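Local coordinates for YflH protein (Bacillus subtilis, PDB 3D0W), which is of unknown function but folds as a small all-helical protein of the DUF3243 family and packs as a two-fold symmetric pair in the crystal, at the interface of chains A and B. Numbering follows the deposited sequence. Chains: chain A/B, YflH protein.

Contacts 1 and 2 are neighbouring patches of one two-fold symmetric interface, the centres of their C-alpha atoms about 6 Å apart. They share A:Phe32, A:Leu78 and B:Leu77, the two methyls of B:Leu77 meeting different groups of chain A. Contact 1 spans the symmetric middle, where helix 73-84 of each chain meets its twin, with the phenylalanine of each first helix at the flank; contact 2 runs outward along the same helix of chain B, onto helices 23-48, 73-84 and 87-101 of chain A. Together they make a largely apolar patch that may hold a dimer, although the structure alone does not show the state in solution.

Contact 1: the interface of chains A and B. Residues chain A 32, 74, 77-78; chain B 32, 74, 77-78.
With CG anti to the backbone N in both A:Leu77 (chi1 179°) and B:Leu77 (chi1 176°), each leucine reaches from its own helix 73-84 into the other chain, and a chi2 near 60° parts its methyls between two targets. CD2 of A:Leu77 lies 3.9 Å from CD2 of B:Leu77, so the two branches meet at the centre of the patch. The same A:Leu77 CD2 packs against the branch point of B:Leu78, 3.5 Å from CG, the two side chains crossing at about a right angle. In the twin, B:Leu77 CD2 sits 3.6 Å from A:Leu78 CG. The other methyl, CD1, turns to the partner's phenylalanine: B:Leu77 CD1 touches CE2 on the rim of A:Phe32 at 3.8 Å, and A:Leu77 CD1 meets B:Phe32 CE2 likewise. Each ring is steadied within its own chain. A:Glu74 CB lies over the centre of the A:Phe32 ring, 3.5 Å above its plane, while A:Leu78 CD1 abuts the ring edge in plane. The glutamates also line the patch with their aliphatic parts: A:Leu77 CB rests 3.9 Å from B:Glu74 CG, and the bend at chi2 carries each carboxylate away from the leucine. The two carboxylates do not touch, their OE1 atoms, of A:Glu74 and B:Glu74, being 6.6 Å apart. Reciprocal insertion of the two leucines thus interlocks the paired helices 73-84 and forms the largely apolar middle of what may be the dimer interface of YflH.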
loop_
_atom_site.group_PDB
_atom_site.type_symbol
_atom_site.label_atom_id
_atom_site.label_comp_id
_atom_site.label_asym_id
_atom_site.label_seq_id
_atom_site.Cartn_x
_atom_site.Cartn_y
_atom_site.Cartn_z
ATOM N N PHE A 32 7.037 1.249 -11.335
ATOM C CA PHE A 32 5.829 0.613 -10.816
ATOM C C PHE A 32 4.627 1.484 -11.180
ATOM O O PHE A 32 3.642 1.014 -11.744
ATOM C CB PHE A 32 5.933 0.474 -9.293
ATOM C CG PHE A 32 4.622 0.191 -8.615
ATOM C CD1 PHE A 32 3.954 -1.011 -8.829
ATOM C CD2 PHE A 32 4.048 1.133 -7.767
ATOM C CE1 PHE A 32 2.735 -1.271 -8.205
ATOM C CE2 PHE A 32 2.831 0.884 -7.141
ATOM C CZ PHE A 32 2.173 -0.325 -7.362
ATOM N N GLU A 74 6.644 -2.966 -3.973
ATOM C CA GLU A 74 5.389 -2.264 -4.185
ATOM C C GLU A 74 4.269 -3.275 -4.428
ATOM O O GLU A 74 3.220 -3.252 -3.770
ATOM C CB GLU A 74 5.491 -1.322 -5.395
ATOM C CG GLU A 74 6.235 -0.010 -5.133
ATOM C CD GLU A 74 7.751 -0.129 -5.224
ATOM O OE1 GLU A 74 8.276 -1.262 -5.329
ATOM O OE2 GLU A 74 8.419 0.926 -5.182
ATOM N N LEU A 77 3.478 -5.582 -1.330
ATOM C CA LEU A 77 2.621 -4.935 -0.335
ATOM C C LEU A 77 1.177 -4.851 -0.844
ATOM O O LEU A 77 0.238 -5.157 -0.110
ATOM C CB LEU A 77 3.138 -3.527 -0.003
ATOM C CG LEU A 77 2.316 -2.717 1.018
ATOM C CD1 LEU A 77 2.285 -3.455 2.333
ATOM C CD2 LEU A 77 2.939 -1.330 1.221
ATOM N N LEU A 78 0.990 -4.449 -2.101
ATOM C CA LEU A 78 -0.356 -4.337 -2.647
ATOM C C LEU A 78 -1.131 -5.637 -2.591
ATOM O O LEU A 78 -2.302 -5.649 -2.199
ATOM C CB LEU A 78 -0.338 -3.854 -4.097
ATOM C CG LEU A 78 -0.340 -2.349 -4.332
ATOM C CD1 LEU A 78 -0.429 -2.080 -5.837
ATOM C CD2 LEU A 78 -1.542 -1.718 -3.594
ATOM N N PHE B 32 9.898 -6.227 6.661
ATOM C CA PHE B 32 9.022 -5.067 6.727
ATOM C C PHE B 32 7.902 -5.336 7.725
ATOM O O PHE B 32 7.607 -4.503 8.586
ATOM C CB PHE B 32 8.427 -4.791 5.345
ATOM C CG PHE B 32 7.304 -3.793 5.350
ATOM C CD1 PHE B 32 7.548 -2.446 5.595
ATOM C CD2 PHE B 32 5.997 -4.206 5.115
ATOM C CE1 PHE B 32 6.500 -1.521 5.603
ATOM C CE2 PHE B 32 4.939 -3.289 5.121
ATOM C CZ PHE B 32 5.196 -1.946 5.364
ATOM N N GLU B 74 8.044 -1.615 -0.230
ATOM C CA GLU B 74 6.882 -1.632 0.662
ATOM C C GLU B 74 6.699 -0.265 1.329
ATOM O O GLU B 74 5.613 0.315 1.307
ATOM C CB GLU B 74 7.038 -2.706 1.751
ATOM C CG GLU B 74 6.782 -4.136 1.290
ATOM C CD GLU B 74 8.007 -4.821 0.688
ATOM O OE1 GLU B 74 9.069 -4.180 0.544
ATOM O OE2 GLU B 74 7.897 -6.015 0.366
ATOM N N LEU B 77 5.862 2.513 -1.228
ATOM C CA LEU B 77 4.455 2.517 -1.619
ATOM C C LEU B 77 3.579 3.081 -0.506
ATOM O O LEU B 77 2.695 3.892 -0.766
ATOM C CB LEU B 77 3.968 1.106 -1.969
ATOM C CG LEU B 77 2.465 1.022 -2.301
ATOM C CD1 LEU B 77 2.161 1.840 -3.557
ATOM C CD2 LEU B 77 2.061 -0.435 -2.500
ATOM N N LEU B 78 3.811 2.647 0.730
ATOM C CA LEU B 78 3.014 3.141 1.855
ATOM C C LEU B 78 3.113 4.654 2.005
ATOM O O LEU B 78 2.108 5.326 2.223
ATOM C CB LEU B 78 3.453 2.493 3.166
ATOM C CG LEU B 78 2.713 1.237 3.618
ATOM C CD1 LEU B 78 3.323 0.742 4.932
ATOM C CD2 LEU B 78 1.232 1.556 3.802
#

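Contact 2: the interface of chains A and B. Residues chain A 29, 32, 78, 97, 100; chain B 77, 80-81.
A:Phe29 turns one ring face to B:Glu80, whose CG methylene sits over it in a CH-pi contact, 3.7 Å from the ring centroid and offset toward the rim. Because of that offset the nearest ring atom is A:Phe29 CZ, 3.3 Å from B:Glu80 CG. The side chains meet at a slant, with the ring and carboxylate planes 41° apart, so the carboxylate does not stack flat on the ring; its OE1 approaches the CE2 rim, 3.8 Å from that A:Phe29 carbon. The B:Glu80 chain departs beside its backbone N (chi1 -74°) and bends at chi2 (-69°), which sets CG over the ring and CB just past its CZ rim. A leucine in place of A:Phe29 has no flat ring face, and the B:Glu80 methylenes would probably lose their seat and be freer to turn. Beside the ring, A:Leu100 reaches from helix 87-101 with its CD1 methyl leading. This methyl packs on side chains of B helix 73-84, lying 3.5 Å from B:Leu81 CD2. B:Leu77 CD1 is 3.7 Å from the same A:Leu100 CD1. B:Glu80 CB follows at 3.8 Å from A:Leu100 CD1. Against B:Leu77 the A:Leu100 side chain stands at about a right angle, against B:Leu81 at a shallower tilt. A:Leu97, one turn earlier on the same helix, adds a looser flank, its CD1 4.2 Å from B:Leu81 CD2. A:Leu100 thus adds a contact to the CD1 methyl of B:Leu77, which also meets A:Phe32. The patch docks one helix of chain B against three helices of chain A, widening the largely apolar surface through which the two YflH copies pack in the crystal and perhaps associate as a dimer.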
loop_
_atom_site.group_PDB
_atom_site.type_symbol
_atom_site.label_atom_id
_atom_site.label_comp_id
_atom_site.label_asym_id
_atom_site.label_seq_id
_atom_site.Cartn_x
_atom_site.Cartn_y
_atom_site.Cartn_z
ATOM N N PHE A 29 9.934 2.727 -7.983
ATOM C CA PHE A 29 8.574 3.207 -7.767
ATOM C C PHE A 29 8.057 3.868 -9.034
ATOM O O PHE A 29 6.910 3.658 -9.434
ATOM C CB PHE A 29 8.506 4.212 -6.619
ATOM C CG PHE A 29 7.128 4.779 -6.410
ATOM C CD1 PHE A 29 6.130 4.010 -5.824
ATOM C CD2 PHE A 29 6.807 6.050 -6.882
ATOM C CE1 PHE A 29 4.817 4.499 -5.711
ATOM C CE2 PHE A 29 5.507 6.549 -6.777
ATOM C CZ PHE A 29 4.509 5.775 -6.194
ATOM N N PHE A 32 7.037 1.249 -11.335
ATOM C CA PHE A 32 5.829 0.613 -10.816
ATOM C C PHE A 32 4.627 1.484 -11.180
ATOM O O PHE A 32 3.642 1.014 -11.744
ATOM C CB PHE A 32 5.933 0.474 -9.293
ATOM C CG PHE A 32 4.622 0.191 -8.615
ATOM C CD1 PHE A 32 3.954 -1.011 -8.829
ATOM C CD2 PHE A 32 4.048 1.133 -7.767
ATOM C CE1 PHE A 32 2.735 -1.271 -8.205
ATOM C CE2 PHE A 32 2.831 0.884 -7.141
ATOM C CZ PHE A 32 2.173 -0.325 -7.362
ATOM N N LEU A 78 0.990 -4.449 -2.101
ATOM C CA LEU A 78 -0.356 -4.337 -2.647
ATOM C C LEU A 78 -1.131 -5.637 -2.591
ATOM O O LEU A 78 -2.302 -5.649 -2.199
ATOM C CB LEU A 78 -0.338 -3.854 -4.097
ATOM C CG LEU A 78 -0.340 -2.349 -4.332
ATOM C CD1 LEU A 78 -0.429 -2.080 -5.837
ATOM C CD2 LEU A 78 -1.542 -1.718 -3.594
ATOM N N LEU A 97 -5.179 4.169 -4.969
ATOM C CA LEU A 97 -4.143 3.833 -5.934
ATOM C C LEU A 97 -4.289 4.669 -7.210
ATOM O O LEU A 97 -3.298 4.984 -7.862
ATOM C CB LEU A 97 -4.205 2.343 -6.288
ATOM C CG LEU A 97 -2.929 1.788 -6.927
ATOM C CD1 LEU A 97 -1.839 1.742 -5.869
ATOM C CD2 LEU A 97 -3.173 0.386 -7.497
ATOM N N LEU A 100 -2.760 7.870 -6.504
ATOM C CA LEU A 100 -1.313 7.720 -6.477
ATOM C C LEU A 100 -0.770 7.712 -7.906
ATOM O O LEU A 100 0.226 8.376 -8.207
ATOM C CB LEU A 100 -0.927 6.438 -5.730
ATOM C CG LEU A 100 0.522 5.945 -5.747
ATOM C CD1 LEU A 100 0.767 5.074 -4.533
ATOM C CD2 LEU A 100 0.808 5.168 -7.035
ATOM N N LEU B 77 5.862 2.513 -1.228
ATOM C CA LEU B 77 4.455 2.517 -1.619
ATOM C C LEU B 77 3.579 3.081 -0.506
ATOM O O LEU B 77 2.695 3.892 -0.766
ATOM C CB LEU B 77 3.968 1.106 -1.969
ATOM C CG LEU B 77 2.465 1.022 -2.301
ATOM C CD1 LEU B 77 2.161 1.840 -3.557
ATOM C CD2 LEU B 77 2.061 -0.435 -2.500
ATOM N N GLU B 80 3.849 6.822 -0.307
ATOM C CA GLU B 80 3.200 7.487 -1.436
ATOM C C GLU B 80 1.679 7.427 -1.267
ATOM O O GLU B 80 0.984 8.400 -1.544
ATOM C CB GLU B 80 3.608 6.842 -2.770
ATOM C CG GLU B 80 5.034 7.182 -3.231
ATOM C CD GLU B 80 5.191 8.640 -3.643
ATOM O OE1 GLU B 80 4.298 9.168 -4.338
ATOM O OE2 GLU B 80 6.215 9.257 -3.282
ATOM N N LEU B 81 1.157 6.288 -0.817
ATOM C CA LEU B 81 -0.290 6.168 -0.616
ATOM C C LEU B 81 -0.732 7.162 0.456
ATOM O O LEU B 81 -1.758 7.832 0.316
ATOM C CB LEU B 81 -0.667 4.749 -0.170
ATOM C CG LEU B 81 -0.659 3.631 -1.222
ATOM C CD1 LEU B 81 -0.926 2.276 -0.551
ATOM C CD2 LEU B 81 -1.716 3.919 -2.278
#